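Local coordinates for protein dihydropyrimidinase (Brevibacillus agri, PDB 3SFW) that probably catalyses the zinc-dependent hydrolytic ring opening of dihydropyrimidines, as a dihydropyrimidinase of the amidohydrolase family built round a TIM barrel, at residues E215-G218 with E219-R223; R292-W295 with N296-V299; F350-G353 with V354-K358; K358-L361 with N362-V365; F364-T368 with S369-A373. One frame throughout, in Å; residues are numbered along the deposited sequence.

Contact 1. Residues E215-G218 with E219-R223; sequences EAEG and EATGR
Thr221 folds back along its helix so that OG1 donates to Glu217 O at 2.8 Å, the bond rising about 42° out of the carbonyl plane. The backbone Thr221 N reaches the same oxygen at 2.9 Å, nearly along the C=O axis, so one carbonyl is gripped by two donors of one residue. With OG1 beside its own backbone N (chi1 -61°), the hydroxyl is turned to the preceding helical turn. Glu217 and Thr221 run side by side, and a water donates both to Glu217 OE2 and, at 3.0 Å, to Thr221 OG1. The other carboxylate oxygen, Glu217 OE1, is held by Arg292 in a salt bridge and by Ser241. One turn on, Arg223 grips Glu219 side-on: NH1 meets OE1 at 2.8 Å and NE meets OE2 at 2.9 Å, each on a syn lone pair and close to the guanidinium plane. Asn186 also donates to Glu219 OE1, and Asp163 takes Arg223 NH2, so this pair is fixed from both ends. Helix 214-230 lays Glu217 and Thr221 against helix 243-254 of the amidohydrolase domain, while Glu219 and Arg223 pack on Arg223 and Glu219 of the second subunit.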
loop_
_atom_site.group_PDB
_atom_site.type_symbol
_atom_site.label_atom_id
_atom_site.label_comp_id
_atom_site.label_asym_id
_atom_site.label_seq_id
_atom_site.Cartn_x
_atom_site.Cartn_y
_atom_site.Cartn_z
ATOM N N GLU A 215 -17.019 0.981 2.811
ATOM C CA GLU A 215 -16.061 1.043 3.897
ATOM C C GLU A 215 -16.400 0.065 5.024
ATOM O O GLU A 215 -15.491 -0.405 5.687
ATOM C CB GLU A 215 -15.960 2.470 4.431
ATOM C CG GLU A 215 -15.334 3.458 3.388
ATOM C CD GLU A 215 -16.291 4.026 2.281
ATOM O OE1 GLU A 215 -17.527 3.796 2.264
ATOM O OE2 GLU A 215 -15.757 4.730 1.392
ATOM N N ALA A 216 -17.686 -0.223 5.221
ATOM C CA ALA A 216 -18.140 -1.155 6.280
ATOM C C ALA A 216 -17.778 -2.614 5.916
ATOM O O ALA A 216 -17.522 -3.452 6.799
ATOM C CB ALA A 216 -19.675 -1.021 6.481
ATOM N N GLU A 217 -17.851 -2.913 4.615
ATOM C CA GLU A 217 -17.442 -4.223 4.113
ATOM C C GLU A 217 -15.935 -4.292 4.169
ATOM O O GLU A 217 -15.352 -5.296 4.608
ATOM C CB GLU A 217 -17.944 -4.454 2.691
ATOM C CG GLU A 217 -17.360 -5.734 2.095
ATOM C CD GLU A 217 -17.817 -6.008 0.670
ATOM O OE1 GLU A 217 -18.902 -5.561 0.245
ATOM O OE2 GLU A 217 -17.123 -6.759 -0.007
ATOM N N GLY A 218 -15.264 -3.219 3.767
ATOM C CA GLY A 218 -13.794 -3.212 3.859
ATOM C C GLY A 218 -13.341 -3.462 5.305
ATOM O O GLY A 218 -12.370 -4.209 5.562
ATOM N N GLU A 219 -13.938 -2.731 6.236
ATOM C CA GLU A 219 -13.506 -2.859 7.637
ATOM C C GLU A 219 -13.651 -4.298 8.166
ATOM O O GLU A 219 -12.707 -4.881 8.705
ATOM C CB GLU A 219 -14.293 -1.912 8.549
ATOM C CG GLU A 219 -13.790 -1.931 10.028
ATOM C CD GLU A 219 -14.265 -3.150 10.795
ATOM O OE1 GLU A 219 -15.459 -3.538 10.670
ATOM O OE2 GLU A 219 -13.388 -3.776 11.465
ATOM N N ALA A 220 -14.796 -4.898 7.917
ATOM C CA ALA A 220 -15.026 -6.255 8.448
ATOM C C ALA A 220 -14.136 -7.260 7.727
ATOM O O ALA A 220 -13.699 -8.254 8.317
ATOM C CB ALA A 220 -16.510 -6.631 8.317
ATOM N N THR A 221 -13.912 -7.034 6.424
ATOM C CA THR A 221 -12.961 -7.906 5.687
ATOM C C THR A 221 -11.599 -7.817 6.360
ATOM O O THR A 221 -10.939 -8.843 6.612
ATOM C CB THR A 221 -12.877 -7.477 4.179
ATOM O OG1 THR A 221 -14.185 -7.620 3.608
ATOM C CG2 THR A 221 -11.886 -8.361 3.449
ATOM N N GLY A 222 -11.114 -6.595 6.586
ATOM C CA GLY A 222 -9.796 -6.450 7.226
ATOM C C GLY A 222 -9.722 -7.075 8.623
ATOM O O GLY A 222 -8.672 -7.594 9.024
ATOM N N ARG A 223 -10.809 -6.930 9.375
ATOM C CA ARG A 223 -10.878 -7.496 10.731
ATOM C C ARG A 223 -10.818 -9.016 10.653
ATOM O O ARG A 223 -10.056 -9.655 11.403
ATOM C CB ARG A 223 -12.153 -7.038 11.436
ATOM C CG ARG A 223 -12.353 -7.684 12.832
ATOM C CD ARG A 223 -13.197 -6.735 13.711
ATOM N NE ARG A 223 -14.264 -6.076 12.939
ATOM C CZ ARG A 223 -15.519 -6.497 12.840
ATOM N NH1 ARG A 223 -16.360 -5.875 12.017
ATOM N NH2 ARG A 223 -15.956 -7.491 13.635
HETATM O O HOH W 1 -16.073 -8.793 1.626
#

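Contact 2. Residues R292-W295 with N296-V299; sequences REKW and NQDV
Asn296 sets its amide against one face of the Trp295 indole, ND2 3.6 Å from the ring plane and offset toward the rim, with ring and amide planes 32° apart. This is the tight part of the contact. The same ND2 donates to Glu293 O at 3.0 Å, in the amide plane of Asn296, and Asn296 N joins it on that oxygen from the same face of the carbonyl, so Glu293 O is held by two donors of one residue. Asn296 OD1 takes the backbone N of Ala243. Trp295 CG sits in the crowded position between its backbone N and carbonyl carbon (chi1 69°), which folds the indole back over the Asn296 backbone; NE1 then donates in the ring plane to the anti lone pair of Glu293 OE1 at 3.0 Å. A water links Glu293 OE1 to Asn296 ND2. The looser side belongs to the exposed Lys294, whose NZ reaches Gln297 OE1 at 2.9 Å while its CG lies 3.4 Å from that same OE1; a water bridges Lys294 NZ and Gln297 NE2. An alanine in place of Gln297 would probably leave the Lys294 ammonium without its amide acceptor and let that chain swing into solvent. Val299 CG2 meets Trp295 CZ3 at 4.1 Å. The turn opens helix 295-305, whose Trp295 and Val299 rest on helix 243-254, while the guanidinium of Arg292, held by Ser241 OG, reaches back toward helix 214-230.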
loop_
_atom_site.group_PDB
_atom_site.type_symbol
_atom_site.label_atom_id
_atom_site.label_comp_id
_atom_site.label_asym_id
_atom_site.label_seq_id
_atom_site.Cartn_x
_atom_site.Cartn_y
_atom_site.Cartn_z
ATOM N N ARG A 292 -23.042 -1.938 -5.824
ATOM C CA ARG A 292 -22.002 -0.920 -5.631
ATOM C C ARG A 292 -21.955 0.006 -6.848
ATOM O O ARG A 292 -22.479 -0.315 -7.936
ATOM C CB ARG A 292 -20.619 -1.591 -5.497
ATOM C CG ARG A 292 -20.546 -2.626 -4.358
ATOM C CD ARG A 292 -20.955 -1.929 -3.000
ATOM N NE ARG A 292 -20.545 -2.734 -1.820
ATOM C CZ ARG A 292 -20.822 -2.392 -0.561
ATOM N NH1 ARG A 292 -21.463 -1.233 -0.291
ATOM N NH2 ARG A 292 -20.391 -3.150 0.447
ATOM N N GLU A 293 -21.255 1.111 -6.690
ATOM C CA GLU A 293 -20.974 1.993 -7.837
ATOM C C GLU A 293 -20.300 1.152 -8.914
ATOM O O GLU A 293 -19.456 0.317 -8.613
ATOM C CB GLU A 293 -20.055 3.123 -7.398
ATOM C CG GLU A 293 -20.765 4.134 -6.502
ATOM C CD GLU A 293 -19.835 5.214 -5.908
ATOM O OE1 GLU A 293 -18.595 5.038 -5.821
ATOM O OE2 GLU A 293 -20.385 6.125 -5.263
ATOM N N LYS A 294 -20.665 1.378 -10.166
ATOM C CA LYS A 294 -20.328 0.452 -11.229
ATOM C C LYS A 294 -18.803 0.272 -11.376
ATOM O O LYS A 294 -18.351 -0.795 -11.810
ATOM C CB LYS A 294 -20.920 0.969 -12.548
ATOM C CG LYS A 294 -20.758 -0.025 -13.713
ATOM C CD LYS A 294 -21.585 0.435 -14.928
ATOM C CE LYS A 294 -21.185 -0.377 -16.172
ATOM N NZ LYS A 294 -21.563 -1.865 -16.040
ATOM N N TRP A 295 -18.023 1.308 -11.070
ATOM C CA TRP A 295 -16.552 1.178 -11.209
ATOM C C TRP A 295 -15.970 -0.008 -10.414
ATOM O O TRP A 295 -14.897 -0.530 -10.779
ATOM C CB TRP A 295 -15.804 2.474 -10.820
ATOM C CG TRP A 295 -15.850 2.821 -9.363
ATOM C CD1 TRP A 295 -16.776 3.609 -8.749
ATOM C CD2 TRP A 295 -14.913 2.435 -8.354
ATOM N NE1 TRP A 295 -16.455 3.758 -7.411
ATOM C CE2 TRP A 295 -15.340 3.017 -7.140
ATOM C CE3 TRP A 295 -13.778 1.616 -8.342
ATOM C CZ2 TRP A 295 -14.657 2.833 -5.941
ATOM C CZ3 TRP A 295 -13.065 1.493 -7.148
ATOM C CH2 TRP A 295 -13.522 2.064 -5.970
ATOM N N ASN A 296 -16.653 -0.433 -9.340
ATOM C CA ASN A 296 -16.174 -1.594 -8.573
ATOM C C ASN A 296 -16.105 -2.871 -9.403
ATOM O O ASN A 296 -15.300 -3.763 -9.103
ATOM C CB ASN A 296 -16.997 -1.831 -7.299
ATOM C CG ASN A 296 -16.739 -0.792 -6.263
ATOM O OD1 ASN A 296 -15.756 -0.877 -5.511
ATOM N ND2 ASN A 296 -17.575 0.273 -6.255
ATOM N N GLN A 297 -16.966 -2.983 -10.429
ATOM C CA GLN A 297 -17.080 -4.252 -11.183
ATOM C C GLN A 297 -15.731 -4.578 -11.789
ATOM O O GLN A 297 -15.289 -5.744 -11.754
ATOM C CB GLN A 297 -18.097 -4.119 -12.315
ATOM C CG GLN A 297 -19.538 -3.917 -11.772
ATOM C CD GLN A 297 -20.507 -3.590 -12.873
ATOM O OE1 GLN A 297 -20.102 -3.349 -14.029
ATOM N NE2 GLN A 297 -21.802 -3.597 -12.543
ATOM N N ASP A 298 -15.105 -3.586 -12.438
ATOM C CA ASP A 298 -13.848 -3.929 -13.133
ATOM C C ASP A 298 -12.718 -4.327 -12.184
ATOM O O ASP A 298 -11.820 -5.112 -12.567
ATOM C CB ASP A 298 -13.397 -2.860 -14.138
ATOM C CG ASP A 298 -14.086 -3.028 -15.517
ATOM O OD1 ASP A 298 -14.202 -2.005 -16.217
ATOM O OD2 ASP A 298 -14.538 -4.158 -15.894
ATOM N N VAL A 299 -12.736 -3.759 -10.982
ATOM C CA VAL A 299 -11.780 -4.180 -9.952
ATOM C C VAL A 299 -12.020 -5.665 -9.575
ATOM O O VAL A 299 -11.063 -6.432 -9.432
ATOM C CB VAL A 299 -11.855 -3.283 -8.719
ATOM C CG1 VAL A 299 -10.770 -3.711 -7.654
ATOM C CG2 VAL A 299 -11.590 -1.776 -9.098
HETATM O O HOH W 2 -17.873 2.548 -4.234
HETATM O O HOH W 3 -23.896 -2.291 -14.191
HETATM O O HOH W 4 -16.535 -1.298 -13.807
#

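Contact 3. Residues F350-G353 with V354-K358; sequences FSEG and VRKGK
Lys356 NZ meets Glu352 OE1 at 2.7 Å in a salt bridge on the syn side of the carboxylate, 20° out of its plane; the bond to OE2 is weak. The two chains run side by side, Lys356 extended and Glu352 bent at chi2 (-65°), which carries the carboxylate round to the ammonium. The main-chain acceptors are met as the helix ends. Phe350 O takes Arg355 N at 3.0 Å in the wider, pi-type turn, the donor lying almost straight out from the carbonyl. Gly353 O takes Lys358 N at 2.9 Å and, weakly, Lys356 N. With Gly357 N bound to Val354 O at 3.1 Å and Gly357 at positive phi, this is a Schellman motif. Ser351 O is met by a water that also accepts from Arg355 NH1 at 2.8 Å, and Ser351 OG is hydrogen-bonded to the backbone N of His424. A second water lies between Glu352 O and Lys358 NZ, but this link is doubtful. Apolar cover comes from Phe350, its CE2 3.7 Å from Arg355 CG and its CD1 3.9 Å from Val354 CB. The carboxylate of Glu352, with Lys356 bound and the Lys358 ammonium nearby, sits in a positive setting likely to keep it ionised.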
loop_
_atom_site.group_PDB
_atom_site.type_symbol
_atom_site.label_atom_id
_atom_site.label_comp_id
_atom_site.label_asym_id
_atom_site.label_seq_id
_atom_site.Cartn_x
_atom_site.Cartn_y
_atom_site.Cartn_z
ATOM N N PHE A 350 -19.374 -16.774 -18.439
ATOM C CA PHE A 350 -18.841 -17.056 -19.792
ATOM C C PHE A 350 -19.053 -15.814 -20.675
ATOM O O PHE A 350 -18.146 -15.360 -21.383
ATOM C CB PHE A 350 -19.556 -18.258 -20.409
ATOM C CG PHE A 350 -19.121 -18.528 -21.832
ATOM C CD1 PHE A 350 -17.877 -19.121 -22.101
ATOM C CD2 PHE A 350 -19.901 -18.101 -22.886
ATOM C CE1 PHE A 350 -17.452 -19.325 -23.429
ATOM C CE2 PHE A 350 -19.481 -18.293 -24.223
ATOM C CZ PHE A 350 -18.249 -18.888 -24.483
ATOM N N SER A 351 -20.273 -15.308 -20.691
ATOM C CA SER A 351 -20.628 -14.300 -21.691
ATOM C C SER A 351 -20.022 -12.926 -21.367
ATOM O O SER A 351 -19.588 -12.194 -22.265
ATOM C CB SER A 351 -22.152 -14.202 -21.807
ATOM O OG SER A 351 -22.522 -13.404 -22.935
ATOM N N GLU A 352 -20.044 -12.527 -20.094
ATOM C CA GLU A 352 -19.491 -11.231 -19.747
ATOM C C GLU A 352 -18.021 -11.346 -19.438
ATOM O O GLU A 352 -17.323 -10.321 -19.376
ATOM C CB GLU A 352 -20.222 -10.647 -18.543
ATOM C CG GLU A 352 -21.617 -10.154 -18.939
ATOM C CD GLU A 352 -21.550 -8.990 -19.927
ATOM O OE1 GLU A 352 -20.811 -8.012 -19.660
ATOM O OE2 GLU A 352 -22.253 -9.041 -20.964
ATOM N N GLY A 353 -17.584 -12.559 -19.049
ATOM C CA GLY A 353 -16.183 -12.723 -18.601
ATOM C C GLY A 353 -15.285 -13.231 -19.742
ATOM O O GLY A 353 -14.471 -12.501 -20.280
ATOM N N VAL A 354 -15.494 -14.468 -20.175
ATOM C CA VAL A 354 -14.641 -15.058 -21.187
ATOM C C VAL A 354 -14.752 -14.337 -22.530
ATOM O O VAL A 354 -13.738 -14.031 -23.178
ATOM C CB VAL A 354 -14.971 -16.582 -21.380
ATOM C CG1 VAL A 354 -14.101 -17.201 -22.514
ATOM C CG2 VAL A 354 -14.725 -17.335 -20.056
ATOM N N ARG A 355 -15.979 -14.117 -22.964
ATOM C CA ARG A 355 -16.182 -13.562 -24.303
ATOM C C ARG A 355 -15.678 -12.119 -24.413
ATOM O O ARG A 355 -15.415 -11.657 -25.528
ATOM C CB ARG A 355 -17.650 -13.585 -24.666
ATOM C CG ARG A 355 -18.167 -14.920 -25.017
ATOM C CD ARG A 355 -19.566 -14.776 -25.597
ATOM N NE ARG A 355 -19.531 -14.812 -27.045
ATOM C CZ ARG A 355 -19.839 -13.800 -27.841
ATOM N NH1 ARG A 355 -20.233 -12.636 -27.335
ATOM N NH2 ARG A 355 -19.737 -13.956 -29.156
ATOM N N LYS A 356 -15.579 -11.405 -23.289
ATOM C CA LYS A 356 -15.093 -10.020 -23.306
ATOM C C LYS A 356 -13.618 -9.939 -22.907
ATOM O O LYS A 356 -13.082 -8.861 -22.694
ATOM C CB LYS A 356 -15.982 -9.131 -22.418
ATOM C CG LYS A 356 -17.445 -9.113 -22.902
ATOM C CD LYS A 356 -18.304 -8.139 -22.090
ATOM C CE LYS A 356 -19.550 -7.684 -22.882
ATOM N NZ LYS A 356 -20.347 -6.722 -22.039
ATOM N N GLY A 357 -12.968 -11.095 -22.780
ATOM C CA GLY A 357 -11.540 -11.113 -22.499
ATOM C C GLY A 357 -11.177 -10.728 -21.081
ATOM O O GLY A 357 -10.003 -10.436 -20.775
ATOM N N LYS A 358 -12.161 -10.743 -20.176
ATOM C CA LYS A 358 -11.854 -10.431 -18.778
ATOM C C LYS A 358 -11.201 -11.547 -18.014
ATOM O O LYS A 358 -10.408 -11.284 -17.111
ATOM C CB LYS A 358 -13.099 -9.953 -18.040
ATOM C CG LYS A 358 -13.661 -8.734 -18.779
ATOM C CD LYS A 358 -14.758 -8.019 -18.069
ATOM C CE LYS A 358 -15.225 -6.801 -18.913
ATOM N NZ LYS A 358 -16.407 -6.106 -18.272
HETATM O O HOH W 5 -20.563 -11.446 -24.851
HETATM O O HOH W 6 -18.256 -7.722 -18.475
#

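Contact 4. Residues K358-L361 with N362-V365; sequences KISL and NQFV
Ser360 and Gln363 form a capping box at the start of helix 361-376: Gln363 N donates to Ser360 OG at 3.0 Å, and Ser360 N returns a bond to Gln363 OE1, also 3.0 Å and nearly straight (165°). Followed outward, Gln363 CB lies 3.5 Å from Ser360 OG, and CG comes closer to that hydroxyl, at 3.2 Å. CD stays within 4.0 Å of both Ser360 OG and Ser360 N, and OE1 takes the Ser360 N-H while touching Ile359 CA. The tip NE2 turns to Lys305 O at the end of helix 295-305. CG stands opposite the carbonyl carbon (chi1 -68°) and the chain runs extended beyond it, which brings the amide back alongside the cap. An alanine at Gln363 would probably leave the Ser360 N-H without its side-chain acceptor and Lys305 O without this donor, opening a gap beside Ile359. Ser360 OG is also bonded to Pro461 O of the third subunit, so the cap doubles as a subunit contact. On the apolar flank Leu361 and Phe364 face helix 345-354 and strand 49-59. Ile359 CD1 reaches Phe364 CB at 4.0 Å, and Leu361 CD1 meets Phe364 CD2, also at 4.0 Å.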
loop_
_atom_site.group_PDB
_atom_site.type_symbol
_atom_site.label_atom_id
_atom_site.label_comp_id
_atom_site.label_asym_id
_atom_site.label_seq_id
_atom_site.Cartn_x
_atom_site.Cartn_y
_atom_site.Cartn_z
ATOM N N LYS A 358 -12.161 -10.743 -20.176
ATOM C CA LYS A 358 -11.854 -10.431 -18.778
ATOM C C LYS A 358 -11.201 -11.547 -18.014
ATOM O O LYS A 358 -10.408 -11.284 -17.111
ATOM C CB LYS A 358 -13.099 -9.953 -18.040
ATOM C CG LYS A 358 -13.661 -8.734 -18.779
ATOM C CD LYS A 358 -14.758 -8.019 -18.069
ATOM C CE LYS A 358 -15.225 -6.801 -18.913
ATOM N NZ LYS A 358 -16.407 -6.106 -18.272
ATOM N N ILE A 359 -11.534 -12.780 -18.372
ATOM C CA ILE A 359 -10.872 -13.957 -17.816
ATOM C C ILE A 359 -10.704 -14.917 -18.996
ATOM O O ILE A 359 -11.460 -14.809 -19.955
ATOM C CB ILE A 359 -11.744 -14.668 -16.743
ATOM C CG1 ILE A 359 -13.202 -14.819 -17.234
ATOM C CG2 ILE A 359 -11.787 -13.858 -15.401
ATOM C CD1 ILE A 359 -14.072 -15.697 -16.219
ATOM N N SER A 360 -9.815 -15.920 -18.880
ATOM C CA SER A 360 -9.698 -16.934 -19.942
ATOM C C SER A 360 -10.758 -18.039 -19.800
ATOM O O SER A 360 -11.377 -18.182 -18.747
ATOM C CB SER A 360 -8.314 -17.568 -19.976
ATOM O OG SER A 360 -8.095 -18.383 -18.853
ATOM N N LEU A 361 -10.947 -18.836 -20.853
ATOM C CA LEU A 361 -11.903 -19.938 -20.769
ATOM C C LEU A 361 -11.426 -20.937 -19.700
ATOM O O LEU A 361 -12.237 -21.487 -18.957
ATOM C CB LEU A 361 -12.038 -20.641 -22.132
ATOM C CG LEU A 361 -13.027 -21.799 -22.179
ATOM C CD1 LEU A 361 -14.389 -21.368 -21.676
ATOM C CD2 LEU A 361 -13.145 -22.309 -23.602
ATOM N N ASN A 362 -10.093 -21.153 -19.573
ATOM C CA ASN A 362 -9.622 -22.072 -18.523
ATOM C C ASN A 362 -9.858 -21.476 -17.134
ATOM O O ASN A 362 -10.300 -22.192 -16.207
ATOM C CB ASN A 362 -8.118 -22.410 -18.670
ATOM C CG ASN A 362 -7.814 -23.195 -19.931
ATOM O OD1 ASN A 362 -8.299 -24.352 -20.135
ATOM N ND2 ASN A 362 -7.070 -22.566 -20.824
ATOM N N GLN A 363 -9.618 -20.175 -16.986
ATOM C CA GLN A 363 -9.927 -19.522 -15.709
ATOM C C GLN A 363 -11.404 -19.633 -15.336
ATOM O O GLN A 363 -11.714 -19.822 -14.163
ATOM C CB GLN A 363 -9.503 -18.058 -15.677
ATOM C CG GLN A 363 -7.961 -17.885 -15.686
ATOM C CD GLN A 363 -7.586 -16.400 -15.634
ATOM O OE1 GLN A 363 -8.190 -15.581 -16.338
ATOM N NE2 GLN A 363 -6.654 -16.044 -14.737
ATOM N N PHE A 364 -12.297 -19.484 -16.317
ATOM C CA PHE A 364 -13.763 -19.624 -16.121
ATOM C C PHE A 364 -14.050 -20.986 -15.476
ATOM O O PHE A 364 -14.768 -21.065 -14.499
ATOM C CB PHE A 364 -14.487 -19.465 -17.485
ATOM C CG PHE A 364 -15.895 -20.009 -17.502
ATOM C CD1 PHE A 364 -16.937 -19.254 -16.995
ATOM C CD2 PHE A 364 -16.166 -21.259 -18.045
ATOM C CE1 PHE A 364 -18.265 -19.733 -17.018
ATOM C CE2 PHE A 364 -17.494 -21.725 -18.149
ATOM C CZ PHE A 364 -18.544 -20.963 -17.578
ATOM N N VAL A 365 -13.426 -22.062 -15.966
ATOM C CA VAL A 365 -13.636 -23.352 -15.319
ATOM C C VAL A 365 -13.088 -23.366 -13.892
ATOM O O VAL A 365 -13.694 -23.961 -12.971
ATOM C CB VAL A 365 -13.027 -24.514 -16.149
ATOM C CG1 VAL A 365 -13.118 -25.848 -15.307
ATOM C CG2 VAL A 365 -13.790 -24.627 -17.513
#

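Contact 5. Residues F364-T368 with S369-A373; sequences FVDIT and STKVA
Asp366 OD2 binds Lys371 NZ at 2.8 Å in a salt bridge, the ammonium coming to the syn side but 29° out of the carboxylate plane. Lys371 is curled at chi2, chi3 and chi4, all between 51° and 56°, and this curl returns its ammonium to a carboxylate five residues back. Lys371 N donates to Asp366 O, also at 2.8 Å and on a lone pair in the carbonyl plane, so the two residues are joined twice. The five-residue spacing recurs in Thr370 N to Val365 O at 3.1 Å, the mark of the wider pi-type turn here; Ser369 N bonds that oxygen only weakly. One residue earlier along the helix, Phe364 O is held by Thr368 OG1 and Thr368 N from opposite faces of its plane, OG1 at 2.8 Å. Further out, Val365 CG1 touches Thr370 OG1 at 3.6 Å, and Val372 CG2 rests 3.5 Å from Ile367 O. Ser369 OG and Thr370 OG1 are taken up by Gly53 O and Gly383 O. Helix 361-376 lies here against strand 49-59 through Val365, Ser369 and Val372, against strand 311-312 through Ile367 and Val372, and against helix 345-354 through Phe364 and Thr368.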
loop_
_atom_site.group_PDB
_atom_site.type_symbol
_atom_site.label_atom_id
_atom_site.label_comp_id
_atom_site.label_asym_id
_atom_site.label_seq_id
_atom_site.Cartn_x
_atom_site.Cartn_y
_atom_site.Cartn_z
ATOM N N PHE A 364 -12.297 -19.484 -16.317
ATOM C CA PHE A 364 -13.763 -19.624 -16.121
ATOM C C PHE A 364 -14.050 -20.986 -15.476
ATOM O O PHE A 364 -14.768 -21.065 -14.499
ATOM C CB PHE A 364 -14.487 -19.465 -17.485
ATOM C CG PHE A 364 -15.895 -20.009 -17.502
ATOM C CD1 PHE A 364 -16.937 -19.254 -16.995
ATOM C CD2 PHE A 364 -16.166 -21.259 -18.045
ATOM C CE1 PHE A 364 -18.265 -19.733 -17.018
ATOM C CE2 PHE A 364 -17.494 -21.725 -18.149
ATOM C CZ PHE A 364 -18.544 -20.963 -17.578
ATOM N N VAL A 365 -13.426 -22.062 -15.966
ATOM C CA VAL A 365 -13.636 -23.352 -15.319
ATOM C C VAL A 365 -13.088 -23.366 -13.892
ATOM O O VAL A 365 -13.694 -23.961 -12.971
ATOM C CB VAL A 365 -13.027 -24.514 -16.149
ATOM C CG1 VAL A 365 -13.118 -25.848 -15.307
ATOM C CG2 VAL A 365 -13.790 -24.627 -17.513
ATOM N N ASP A 366 -11.899 -22.787 -13.711
ATOM C CA ASP A 366 -11.263 -22.820 -12.396
ATOM C C ASP A 366 -12.138 -22.125 -11.362
ATOM O O ASP A 366 -12.393 -22.658 -10.289
ATOM C CB ASP A 366 -9.867 -22.148 -12.472
ATOM C CG ASP A 366 -8.900 -22.667 -11.424
ATOM O OD1 ASP A 366 -9.069 -23.779 -10.878
ATOM O OD2 ASP A 366 -7.945 -21.920 -11.114
ATOM N N ILE A 367 -12.687 -20.976 -11.744
ATOM C CA ILE A 367 -13.421 -20.138 -10.798
ATOM C C ILE A 367 -14.804 -20.653 -10.537
ATOM O O ILE A 367 -15.367 -20.393 -9.469
ATOM C CB ILE A 367 -13.487 -18.757 -11.440
ATOM C CG1 ILE A 367 -12.097 -18.104 -11.378
ATOM C CG2 ILE A 367 -14.637 -17.968 -10.959
ATOM C CD1 ILE A 367 -11.118 -18.790 -10.511
ATOM N N THR A 368 -15.395 -21.356 -11.503
ATOM C CA THR A 368 -16.770 -21.845 -11.338
ATOM C C THR A 368 -16.863 -23.284 -10.846
ATOM O O THR A 368 -17.914 -23.718 -10.425
ATOM C CB THR A 368 -17.578 -21.747 -12.628
ATOM O OG1 THR A 368 -16.982 -22.603 -13.612
ATOM C CG2 THR A 368 -17.650 -20.243 -13.145
ATOM N N SER A 369 -15.748 -24.011 -10.868
ATOM C CA SER A 369 -15.797 -25.441 -10.631
ATOM C C SER A 369 -14.541 -25.962 -9.893
ATOM O O SER A 369 -14.615 -26.375 -8.708
ATOM C CB SER A 369 -15.966 -26.168 -11.969
ATOM O OG SER A 369 -16.160 -27.514 -11.734
ATOM N N THR A 370 -13.395 -25.910 -10.541
ATOM C CA THR A 370 -12.234 -26.663 -10.001
ATOM C C THR A 370 -11.684 -26.067 -8.710
ATOM O O THR A 370 -11.472 -26.776 -7.707
ATOM C CB THR A 370 -11.110 -26.698 -11.035
ATOM O OG1 THR A 370 -11.634 -27.115 -12.309
ATOM C CG2 THR A 370 -9.932 -27.616 -10.558
ATOM N N LYS A 371 -11.479 -24.749 -8.688
ATOM C CA LYS A 371 -10.951 -24.103 -7.463
ATOM C C LYS A 371 -11.981 -24.177 -6.300
ATOM O O LYS A 371 -11.628 -24.221 -5.109
ATOM C CB LYS A 371 -10.499 -22.653 -7.754
ATOM C CG LYS A 371 -9.556 -22.063 -6.691
ATOM C CD LYS A 371 -8.297 -22.980 -6.474
ATOM C CE LYS A 371 -7.468 -23.295 -7.710
ATOM N NZ LYS A 371 -7.101 -22.052 -8.462
ATOM N N VAL A 372 -13.249 -24.198 -6.659
ATOM C CA VAL A 372 -14.296 -24.360 -5.657
ATOM C C VAL A 372 -14.196 -25.782 -5.050
ATOM O O VAL A 372 -14.175 -25.930 -3.835
ATOM C CB VAL A 372 -15.703 -24.264 -6.314
ATOM C CG1 VAL A 372 -16.808 -24.524 -5.248
ATOM C CG2 VAL A 372 -15.916 -22.867 -6.993
ATOM N N ALA A 373 -14.014 -26.819 -5.890
ATOM C CA ALA A 373 -13.876 -28.184 -5.327
ATOM C C ALA A 373 -12.659 -28.266 -4.405
ATOM O O ALA A 373 -12.692 -28.901 -3.361
ATOM C CB ALA A 373 -13.734 -29.242 -6.473
#

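In the fold
From the N terminus the five contacts follow in order, each a local turn that closes no long loop. Contact 1 lies within helix 214-230; contact 2, which opens helix 295-305, is joined to it by the salt bridge from Glu217 to Arg292, their centres about 17 Å apart. Contact 3 ends helix 345-354 and hands Lys358 to contact 4, which opens helix 361-376; Val354 and Phe350 pack on Phe364 between these helices. Contact 5 continues the same helix and overlaps contact 4 at Phe364 and Val365. None nests or crosses. A long, weak ion pair from Asp298 to Lys358 links contact 2 to contacts 3 and 4.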